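Local coordinates for protein neurotoxin (Clostridium botulinum, PDB 2QN0) that probably cleaves neuronal SNARE proteins, acting as the zinc-dependent light-chain protease of botulinum neurotoxin serotype C1 with dual substrate specificity, at residues A[64-69]-A[256-261]; A[329-334]-A[347-352]; A[368-373]-A[408-413]. All coordinates share one frame; numbering follows the deposited sequence.

Interaction 1: A[64-69]-A[256-261]; sequences VTSPKS and IFYSQY
The backbone N-H of Ile256 is directed at the hydroxyl of Ser69, and this bond, 3.2 Å from N to OG, is nearly straight, with 163° at the hydrogen. Ser69 OG, anti to its own carbonyl carbon (chi1 -60°), stands beside the backbone N and there meets the Ile256 N-H. The same oxygen also rests against the side chain of Ile256, with OG 3.3 Å from CG2, while Ser69 CB lies near CG1, CG2 and CD1. Ser69 is tied down further by its carbonyl, which accepts a bond from Asn164.

Apolar contact centres on Pro67, which follows a cis peptide bond and fits between two tyrosines. Its CB sits over the centre of the Tyr261 ring, 3.3 Å from the centroid and 4° off the normal, a CH-pi contact. Tyr258 meets the proline at about a right angle, and its CD1 lies 3.4 Å from Pro67 CG and equally close to CB. Further out along the same ring, the hydroxyl oxygen OH of Tyr258 comes 3.8 Å from Ser66 CB. Asn255 also touches Pro67, Ser69 and Tyr261.

The join lies at the surface, where the loop between strands 248-253 and 261-266 meets the long loop that follows strand 43-46. A single directional bond links the two loops; the rest is close packing, of Ser69 on Ile256 and of proline carbons against two tyrosine rings, in a place where none of the touching residues is fully buried.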
loop_
_atom_site.group_PDB
_atom_site.type_symbol
_atom_site.label_atom_id
_atom_site.label_comp_id
_atom_site.label_asym_id
_atom_site.label_seq_id
_atom_site.Cartn_x
_atom_site.Cartn_y
_atom_site.Cartn_z
ATOM N N VAL A 64 5.765 -22.365 15.754
ATOM C CA VAL A 64 4.708 -21.447 16.166
ATOM C C VAL A 64 5.074 -19.993 15.887
ATOM O O VAL A 64 5.967 -19.433 16.523
ATOM C CB VAL A 64 4.407 -21.590 17.675
ATOM C CG1 VAL A 64 3.261 -20.670 18.066
ATOM C CG2 VAL A 64 4.074 -23.035 18.006
ATOM N N THR A 65 4.374 -19.388 14.933
ATOM C CA THR A 65 4.603 -17.995 14.570
ATOM C C THR A 65 3.474 -17.153 15.159
ATOM O O THR A 65 3.583 -15.931 15.280
ATOM C CB THR A 65 4.619 -17.813 13.037
ATOM O OG1 THR A 65 5.544 -18.738 12.453
ATOM C CG2 THR A 65 5.040 -16.394 12.674
ATOM N N SER A 66 2.387 -17.829 15.525
ATOM C CA SER A 66 1.218 -17.187 16.112
ATOM C C SER A 66 1.626 -16.431 17.377
ATOM O O SER A 66 2.812 -16.357 17.700
ATOM C CB SER A 66 0.163 -18.250 16.437
ATOM O OG SER A 66 -0.280 -18.905 15.261
ATOM N N PRO A 67 0.657 -15.862 18.118
ATOM C CA PRO A 67 -0.801 -15.817 17.941
ATOM C C PRO A 67 -1.253 -15.257 16.595
ATOM O O PRO A 67 -2.396 -15.452 16.185
ATOM C CB PRO A 67 -1.258 -14.942 19.104
ATOM C CG PRO A 67 -0.250 -15.244 20.158
ATOM C CD PRO A 67 1.037 -15.201 19.378
ATOM N N LYS A 68 -0.348 -14.556 15.919
ATOM C CA LYS A 68 -0.634 -13.951 14.623
ATOM C C LYS A 68 -1.475 -14.867 13.736
ATOM O O LYS A 68 -1.064 -15.986 13.417
ATOM C CB LYS A 68 0.680 -13.615 13.913
ATOM C CG LYS A 68 0.539 -12.711 12.700
ATOM C CD LYS A 68 0.058 -11.324 13.098
ATOM C CE LYS A 68 0.199 -10.344 11.946
ATOM N NZ LYS A 68 -0.531 -10.807 10.735
ATOM N N SER A 69 -2.652 -14.391 13.345
ATOM C CA SER A 69 -3.545 -15.164 12.487
ATOM C C SER A 69 -2.889 -15.366 11.127
ATOM O O SER A 69 -2.334 -14.426 10.554
ATOM C CB SER A 69 -4.877 -14.432 12.304
ATOM O OG SER A 69 -5.529 -14.236 13.547
ATOM N N ILE A 256 -7.852 -14.900 15.592
ATOM C CA ILE A 256 -8.980 -15.728 15.177
ATOM C C ILE A 256 -9.169 -16.983 16.031
ATOM O O ILE A 256 -10.179 -17.678 15.905
ATOM C CB ILE A 256 -8.832 -16.149 13.694
ATOM C CG1 ILE A 256 -7.606 -17.049 13.518
ATOM C CG2 ILE A 256 -8.678 -14.916 12.820
ATOM C CD1 ILE A 256 -7.399 -17.535 12.091
ATOM N N PHE A 257 -8.197 -17.267 16.894
ATOM C CA PHE A 257 -8.250 -18.433 17.773
ATOM C C PHE A 257 -7.886 -18.079 19.218
ATOM O O PHE A 257 -8.747 -18.077 20.099
ATOM C CB PHE A 257 -7.295 -19.522 17.274
ATOM C CG PHE A 257 -7.639 -20.060 15.914
ATOM C CD1 PHE A 257 -8.899 -20.592 15.658
ATOM C CD2 PHE A 257 -6.695 -20.053 14.892
ATOM C CE1 PHE A 257 -9.215 -21.110 14.402
ATOM C CE2 PHE A 257 -7.000 -20.568 13.634
ATOM C CZ PHE A 257 -8.262 -21.097 13.389
ATOM N N TYR A 258 -6.606 -17.786 19.450
ATOM C CA TYR A 258 -6.099 -17.441 20.779
ATOM C C TYR A 258 -6.873 -16.326 21.473
ATOM O O TYR A 258 -7.702 -15.651 20.864
ATOM C CB TYR A 258 -4.627 -17.016 20.705
ATOM C CG TYR A 258 -3.656 -18.077 20.228
ATOM C CD1 TYR A 258 -2.283 -17.903 20.398
ATOM C CD2 TYR A 258 -4.099 -19.240 19.597
ATOM C CE1 TYR A 258 -1.374 -18.857 19.957
ATOM C CE2 TYR A 258 -3.193 -20.203 19.149
ATOM C CZ TYR A 258 -1.833 -20.003 19.333
ATOM O OH TYR A 258 -0.930 -20.946 18.899
ATOM N N SER A 259 -6.583 -16.141 22.758
ATOM C CA SER A 259 -7.226 -15.106 23.557
ATOM C C SER A 259 -6.296 -13.902 23.665
ATOM O O SER A 259 -5.162 -13.939 23.190
ATOM C CB SER A 259 -7.557 -15.634 24.957
ATOM O OG SER A 259 -6.385 -16.019 25.655
ATOM N N GLN A 260 -6.785 -12.842 24.300
ATOM C CA GLN A 260 -6.029 -11.605 24.466
ATOM C C GLN A 260 -4.535 -11.823 24.695
ATOM O O GLN A 260 -4.129 -12.387 25.712
ATOM C CB GLN A 260 -6.622 -10.802 25.623
ATOM C CG GLN A 260 -6.272 -9.334 25.599
ATOM C CD GLN A 260 -7.153 -8.529 26.523
ATOM O OE1 GLN A 260 -7.146 -8.736 27.737
ATOM N NE2 GLN A 260 -7.928 -7.610 25.954
ATOM N N TYR A 261 -3.726 -11.375 23.738
ATOM C CA TYR A 261 -2.272 -11.502 23.810
ATOM C C TYR A 261 -1.602 -10.160 23.505
ATOM O O TYR A 261 -2.146 -9.341 22.774
ATOM C CB TYR A 261 -1.788 -12.570 22.827
ATOM C CG TYR A 261 -2.171 -12.307 21.390
ATOM C CD1 TYR A 261 -1.344 -11.562 20.549
ATOM C CD2 TYR A 261 -3.375 -12.786 20.875
ATOM C CE1 TYR A 261 -1.708 -11.299 19.230
ATOM C CE2 TYR A 261 -3.749 -12.526 19.562
ATOM C CZ TYR A 261 -2.913 -11.782 18.746
ATOM O OH TYR A 261 -3.292 -11.515 17.452
#

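Interaction 2: A[329-334]-A[347-352]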
loop_
_atom_site.group_PDB
_atom_site.type_symbol
_atom_site.label_atom_id
_atom_site.label_comp_id
_atom_site.label_asym_id
_atom_site.label_seq_id
_atom_site.Cartn_x
_atom_site.Cartn_y
_atom_site.Cartn_z
ATOM N N LYS A 329 5.801 18.426 -5.452
ATOM C CA LYS A 329 5.537 17.302 -4.555
ATOM C C LYS A 329 5.539 17.731 -3.088
ATOM O O LYS A 329 4.586 17.485 -2.347
ATOM C CB LYS A 329 6.603 16.218 -4.738
ATOM C CG LYS A 329 6.554 15.110 -3.687
ATOM C CD LYS A 329 7.736 14.160 -3.818
ATOM C CE LYS A 329 7.712 13.092 -2.726
ATOM N NZ LYS A 329 8.958 12.269 -2.732
ATOM N N TYR A 330 6.626 18.372 -2.684
ATOM C CA TYR A 330 6.800 18.811 -1.304
ATOM C C TYR A 330 6.131 20.141 -0.976
ATOM O O TYR A 330 6.151 20.584 0.175
ATOM C CB TYR A 330 8.292 18.887 -0.990
ATOM C CG TYR A 330 9.008 17.556 -1.091
ATOM C CD1 TYR A 330 8.740 16.529 -0.188
ATOM C CD2 TYR A 330 9.958 17.325 -2.086
ATOM C CE1 TYR A 330 9.401 15.308 -0.268
ATOM C CE2 TYR A 330 10.626 16.102 -2.177
ATOM C CZ TYR A 330 10.341 15.100 -1.262
ATOM O OH TYR A 330 10.995 13.889 -1.327
ATOM N N ARG A 331 5.537 20.769 -1.985
ATOM C CA ARG A 331 4.857 22.052 -1.817
ATOM C C ARG A 331 5.800 23.129 -1.288
ATOM O O ARG A 331 5.433 23.931 -0.427
ATOM C CB ARG A 331 3.650 21.896 -0.887
ATOM C CG ARG A 331 2.627 20.897 -1.417
ATOM C CD ARG A 331 1.395 20.803 -0.543
ATOM N NE ARG A 331 0.493 19.754 -1.015
ATOM C CZ ARG A 331 -0.656 19.432 -0.427
ATOM N NH1 ARG A 331 -1.052 20.080 0.662
ATOM N NH2 ARG A 331 -1.405 18.457 -0.924
ATOM N N PHE A 332 7.020 23.139 -1.813
ATOM C CA PHE A 332 8.007 24.129 -1.410
ATOM C C PHE A 332 7.683 25.450 -2.087
ATOM O O PHE A 332 6.860 25.508 -3.002
ATOM C CB PHE A 332 9.420 23.693 -1.809
ATOM C CG PHE A 332 9.940 22.501 -1.047
ATOM C CD1 PHE A 332 9.550 22.264 0.269
ATOM C CD2 PHE A 332 10.879 21.652 -1.627
ATOM C CE1 PHE A 332 10.090 21.205 0.995
ATOM C CE2 PHE A 332 11.427 20.590 -0.910
ATOM C CZ PHE A 332 11.029 20.369 0.409
ATOM N N VAL A 333 8.336 26.512 -1.628
ATOM C CA VAL A 333 8.134 27.839 -2.190
ATOM C C VAL A 333 9.392 28.256 -2.938
ATOM O O VAL A 333 10.503 27.881 -2.560
ATOM C CB VAL A 333 7.845 28.880 -1.084
ATOM C CG1 VAL A 333 7.718 30.273 -1.692
ATOM C CG2 VAL A 333 6.572 28.507 -0.347
ATOM N N VAL A 334 9.212 29.020 -4.009
ATOM C CA VAL A 334 10.343 29.492 -4.791
ATOM C C VAL A 334 10.449 31.000 -4.633
ATOM O O VAL A 334 9.552 31.739 -5.042
ATOM C CB VAL A 334 10.176 29.156 -6.285
ATOM C CG1 VAL A 334 11.376 29.669 -7.067
ATOM C CG2 VAL A 334 10.030 27.651 -6.464
ATOM N N PHE A 347 3.803 23.027 4.949
ATOM C CA PHE A 347 4.278 21.735 5.432
ATOM C C PHE A 347 3.300 21.128 6.433
ATOM O O PHE A 347 2.934 19.957 6.332
ATOM C CB PHE A 347 5.637 21.866 6.114
ATOM C CG PHE A 347 6.085 20.604 6.788
ATOM C CD1 PHE A 347 6.663 19.573 6.054
ATOM C CD2 PHE A 347 5.875 20.419 8.151
ATOM C CE1 PHE A 347 7.024 18.377 6.665
ATOM C CE2 PHE A 347 6.230 19.228 8.772
ATOM C CZ PHE A 347 6.806 18.203 8.030
ATOM N N VAL A 348 2.895 21.926 7.415
ATOM C CA VAL A 348 1.970 21.449 8.432
ATOM C C VAL A 348 0.685 20.914 7.812
ATOM O O VAL A 348 0.167 19.878 8.235
ATOM C CB VAL A 348 1.625 22.575 9.435
ATOM C CG1 VAL A 348 0.469 22.151 10.328
ATOM C CG2 VAL A 348 2.847 22.888 10.281
ATOM N N GLU A 349 0.176 21.621 6.810
ATOM C CA GLU A 349 -1.049 21.216 6.135
ATOM C C GLU A 349 -0.849 19.880 5.421
ATOM O O GLU A 349 -1.693 18.987 5.506
ATOM C CB GLU A 349 -1.475 22.291 5.130
ATOM C CG GLU A 349 -2.674 21.909 4.278
ATOM C CD GLU A 349 -3.061 22.999 3.296
ATOM O OE1 GLU A 349 -2.170 23.493 2.573
ATOM O OE2 GLU A 349 -4.257 23.356 3.242
ATOM N N LEU A 350 0.274 19.748 4.722
ATOM C CA LEU A 350 0.586 18.516 4.005
ATOM C C LEU A 350 0.753 17.352 4.977
ATOM O O LEU A 350 0.174 16.275 4.786
ATOM C CB LEU A 350 1.873 18.689 3.194
ATOM C CG LEU A 350 2.406 17.437 2.488
ATOM C CD1 LEU A 350 1.357 16.919 1.506
ATOM C CD2 LEU A 350 3.702 17.774 1.757
ATOM N N TYR A 351 1.542 17.567 6.026
ATOM C CA TYR A 351 1.773 16.515 7.004
ATOM C C TYR A 351 0.458 16.044 7.613
ATOM O O TYR A 351 0.261 14.848 7.819
ATOM C CB TYR A 351 2.707 17.004 8.116
ATOM C CG TYR A 351 3.252 15.888 8.977
ATOM C CD1 TYR A 351 4.385 15.172 8.590
ATOM C CD2 TYR A 351 2.626 15.532 10.172
ATOM C CE1 TYR A 351 4.885 14.132 9.373
ATOM C CE2 TYR A 351 3.116 14.493 10.961
ATOM C CZ TYR A 351 4.241 13.798 10.558
ATOM O OH TYR A 351 4.726 12.768 11.332
ATOM N N ASN A 352 -0.440 16.983 7.904
ATOM C CA ASN A 352 -1.728 16.630 8.490
ATOM C C ASN A 352 -2.550 15.791 7.519
ATOM O O ASN A 352 -3.188 14.818 7.916
ATOM C CB ASN A 352 -2.512 17.883 8.875
ATOM C CG ASN A 352 -3.832 17.551 9.538
ATOM O OD1 ASN A 352 -4.897 17.716 8.948
ATOM N ND2 ASN A 352 -3.764 17.060 10.770
HETATM O O HOH W 1 0.124 22.344 1.894
#
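Leu350 and Arg331 make the apolar part of the contact. The Arg331 chain is extended from CG to NE (chi2 -177°, chi3 -175°), which carries NE out toward Leu350. Leu350 CD1 sits over the centre of the Arg331 guanidinium, 3.7 Å above its plane, so a methyl group covers one face of the cation. The other methyl, CD2, faces the end of helix 319-330 and lies 4.0 Å from Tyr330 O.

The polar part involves Arg331 NH1 and Glu349. NH1 and Glu349 OE1 are 4.1 Å apart, too far for a salt bridge, and one water fills the gap: it accepts from NH1 at 2.8 Å, in the guanidinium plane, and donates to OE1 at 2.7 Å. The direct salt bridge of NH1 goes to Glu353, one turn further along helix 344-357. Arg109 brings a like charge close to NH2, which the neighbouring carboxylates probably help to offset.

Within 329-334, Lys329 NZ donates to Tyr330 OH at 3.0 Å. NZ has further partners in the carbonyls of Ile114 and Leu238, and the tyrosine hydroxyl in that of Gly185.

Two helices are joined here by a short antiparallel hairpin, 333-334 with 340-341. Arg331, which packs its guanidinium on Leu350 of helix 344-357, has positive phi (59°) and is the C-prime residue of the Schellman motif that ends helix 319-330.

Interaction 3: A[368-373]-A[408-413]; sequences NVQNRK and VLFMGQ
The Phe410 ring lies against the backbone of Asn368, Val369 and Gln370. Over one face stands Gln370 CA, 4.2 Å above the plane and displaced toward the rim, and at the edge, in the plane of the ring, Asn368 O comes 3.5 Å from CE1. The Gln370 backbone N is equally near the ring, 3.5 Å from CD1, and the side chains meet where Gln370 CB lies 3.8 Å from Phe410 CG. The chain receiving this ring is leaving helix 360-366, which a Schellman motif ends at Asn368.

The second flat group is the Gln413 amide, which grips both backbone polar atoms of Gln370. Gln370 N donates to Gln413 OE1 at 2.9 Å with 154° at the hydrogen. In return Gln413 NE2 donates to Gln370 O, also at 2.9 Å and with 156°, from above the plane of that carbonyl. A side-chain amide thus pairs with a loop residue much as a neighbouring strand would. Each end of it has a further partner: OE1 accepts from Asn400 ND2, and NE2 donates to Cys220 O, so this buried amide is well satisfied and its rotation is fixed.

Phe410 and Gln413 come from one turn, in which Gln413 N binds Phe410 O, and both ring and amide meet Gln370. Segment 368-373 also runs beside helix 223-238, where Arg372 touches the zinc ligand His229 while its NE forms a salt bridge with Glu360. The Gln370 side chain bends at chi2 (62°), which turns CD aside; its OE1 receives Asn207 N and, on an in-plane lone pair, Asn371 N at 3.2 Å.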
loop_
_atom_site.group_PDB
_atom_site.type_symbol
_atom_site.label_atom_id
_atom_site.label_comp_id
_atom_site.label_asym_id
_atom_site.label_seq_id
_atom_site.Cartn_x
_atom_site.Cartn_y
_atom_site.Cartn_z
ATOM N N ASN A 368 -18.854 5.205 3.118
ATOM C CA ASN A 368 -20.053 4.701 3.780
ATOM C C ASN A 368 -20.111 3.177 3.886
ATOM O O ASN A 368 -21.071 2.550 3.437
ATOM C CB ASN A 368 -21.300 5.214 3.053
ATOM C CG ASN A 368 -22.573 4.962 3.836
ATOM O OD1 ASN A 368 -22.675 5.325 5.011
ATOM N ND2 ASN A 368 -23.556 4.345 3.189
ATOM N N VAL A 369 -19.081 2.586 4.481
ATOM C CA VAL A 369 -19.038 1.143 4.668
ATOM C C VAL A 369 -18.786 0.834 6.134
ATOM O O VAL A 369 -18.240 1.660 6.870
ATOM C CB VAL A 369 -17.911 0.475 3.835
ATOM C CG1 VAL A 369 -18.167 0.684 2.346
ATOM C CG2 VAL A 369 -16.549 1.037 4.238
ATOM N N GLN A 370 -19.205 -0.351 6.560
ATOM C CA GLN A 370 -18.985 -0.785 7.931
ATOM C C GLN A 370 -17.501 -1.113 8.009
ATOM O O GLN A 370 -16.906 -1.532 7.017
ATOM C CB GLN A 370 -19.808 -2.044 8.224
ATOM C CG GLN A 370 -19.677 -2.578 9.648
ATOM C CD GLN A 370 -20.172 -1.586 10.687
ATOM O OE1 GLN A 370 -19.586 -0.518 10.868
ATOM N NE2 GLN A 370 -21.263 -1.934 11.373
ATOM N N ASN A 371 -16.897 -0.921 9.176
ATOM C CA ASN A 371 -15.484 -1.227 9.326
ATOM C C ASN A 371 -15.122 -1.404 10.792
ATOM O O ASN A 371 -15.884 -1.021 11.680
ATOM C CB ASN A 371 -14.624 -0.114 8.707
ATOM C CG ASN A 371 -13.163 -0.512 8.575
ATOM O OD1 ASN A 371 -12.853 -1.626 8.154
ATOM N ND2 ASN A 371 -12.256 0.403 8.916
ATOM N N ARG A 372 -13.959 -1.995 11.040
ATOM C CA ARG A 372 -13.496 -2.205 12.403
ATOM C C ARG A 372 -13.388 -0.844 13.081
ATOM O O ARG A 372 -13.027 0.144 12.448
ATOM C CB ARG A 372 -12.138 -2.912 12.392
ATOM C CG ARG A 372 -11.084 -2.246 11.511
ATOM C CD ARG A 372 -9.819 -3.095 11.433
ATOM N NE ARG A 372 -8.847 -2.555 10.483
ATOM C CZ ARG A 372 -7.700 -3.152 10.166
ATOM N NH1 ARG A 372 -7.376 -4.311 10.726
ATOM N NH2 ARG A 372 -6.878 -2.593 9.282
ATOM N N LYS A 373 -13.720 -0.792 14.367
ATOM C CA LYS A 373 -13.664 0.457 15.113
ATOM C C LYS A 373 -12.225 0.863 15.426
ATOM O O LYS A 373 -11.903 2.053 15.468
ATOM C CB LYS A 373 -14.456 0.322 16.410
ATOM C CG LYS A 373 -14.576 1.617 17.196
ATOM C CD LYS A 373 -15.459 1.421 18.415
ATOM C CE LYS A 373 -15.604 2.708 19.207
ATOM N NZ LYS A 373 -16.462 2.500 20.408
ATOM N N VAL A 408 -29.286 -1.808 3.469
ATOM C CA VAL A 408 -29.712 -1.291 4.765
ATOM C C VAL A 408 -28.811 -1.811 5.882
ATOM O O VAL A 408 -28.533 -3.007 5.966
ATOM C CB VAL A 408 -31.176 -1.687 5.078
ATOM C CG1 VAL A 408 -31.598 -1.117 6.423
ATOM C CG2 VAL A 408 -32.097 -1.170 3.978
ATOM N N LEU A 409 -28.354 -0.896 6.730
ATOM C CA LEU A 409 -27.482 -1.230 7.851
ATOM C C LEU A 409 -26.322 -2.148 7.477
ATOM O O LEU A 409 -26.008 -3.101 8.194
ATOM C CB LEU A 409 -28.298 -1.851 8.992
ATOM C CG LEU A 409 -29.331 -0.910 9.628
ATOM C CD1 LEU A 409 -30.070 -1.626 10.746
ATOM C CD2 LEU A 409 -28.632 0.332 10.162
ATOM N N PHE A 410 -25.695 -1.856 6.342
ATOM C CA PHE A 410 -24.538 -2.613 5.877
ATOM C C PHE A 410 -24.732 -4.128 5.831
ATOM O O PHE A 410 -23.779 -4.883 6.020
ATOM C CB PHE A 410 -23.339 -2.276 6.773
ATOM C CG PHE A 410 -23.199 -0.808 7.054
ATOM C CD1 PHE A 410 -22.689 0.053 6.088
ATOM C CD2 PHE A 410 -23.633 -0.277 8.264
ATOM C CE1 PHE A 410 -22.615 1.424 6.323
ATOM C CE2 PHE A 410 -23.563 1.093 8.509
ATOM C CZ PHE A 410 -23.053 1.946 7.534
ATOM N N MET A 411 -25.954 -4.579 5.564
ATOM C CA MET A 411 -26.216 -6.014 5.510
ATOM C C MET A 411 -25.319 -6.777 4.544
ATOM O O MET A 411 -25.042 -7.961 4.751
ATOM C CB MET A 411 -27.685 -6.275 5.158
ATOM C CG MET A 411 -28.585 -6.381 6.369
ATOM S SD MET A 411 -30.287 -6.768 5.927
ATOM C CE MET A 411 -31.108 -5.280 6.462
ATOM N N GLY A 412 -24.861 -6.108 3.489
ATOM C CA GLY A 412 -23.993 -6.771 2.528
ATOM C C GLY A 412 -22.692 -7.255 3.151
ATOM O O GLY A 412 -22.080 -8.216 2.676
ATOM N N GLN A 413 -22.268 -6.583 4.217
ATOM C CA GLN A 413 -21.033 -6.938 4.915
ATOM C C GLN A 413 -21.299 -7.811 6.138
ATOM O O GLN A 413 -20.363 -8.257 6.805
ATOM C CB GLN A 413 -20.308 -5.671 5.364
ATOM C CG GLN A 413 -19.698 -4.856 4.241
ATOM C CD GLN A 413 -19.144 -3.541 4.746
ATOM O OE1 GLN A 413 -19.813 -2.506 4.689
ATOM N NE2 GLN A 413 -17.924 -3.580 5.271
#

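In the fold
From the N terminus, interaction 1 closes first, joining the loop after strand 43-46 to that between strands 248-253 and 261-266; the 186 intervening residues include helix 223-238 with zinc ligands His229 and His233. Segment 256-261 leads toward the helix bearing the third ligand, Glu269. Interaction 2 then closes a loop of 12 residues between neighbouring helices, and interaction 3 one of 34, joining the exit of helix 360-366 to the C-terminal part of the chain. The three follow in series; none nests or crosses. Interactions 1 and 2 lie on opposite sides of the chain's centre, their centres 41 Å apart, whereas interactions 1 and 3 approach to about 9 Å between nearest atoms.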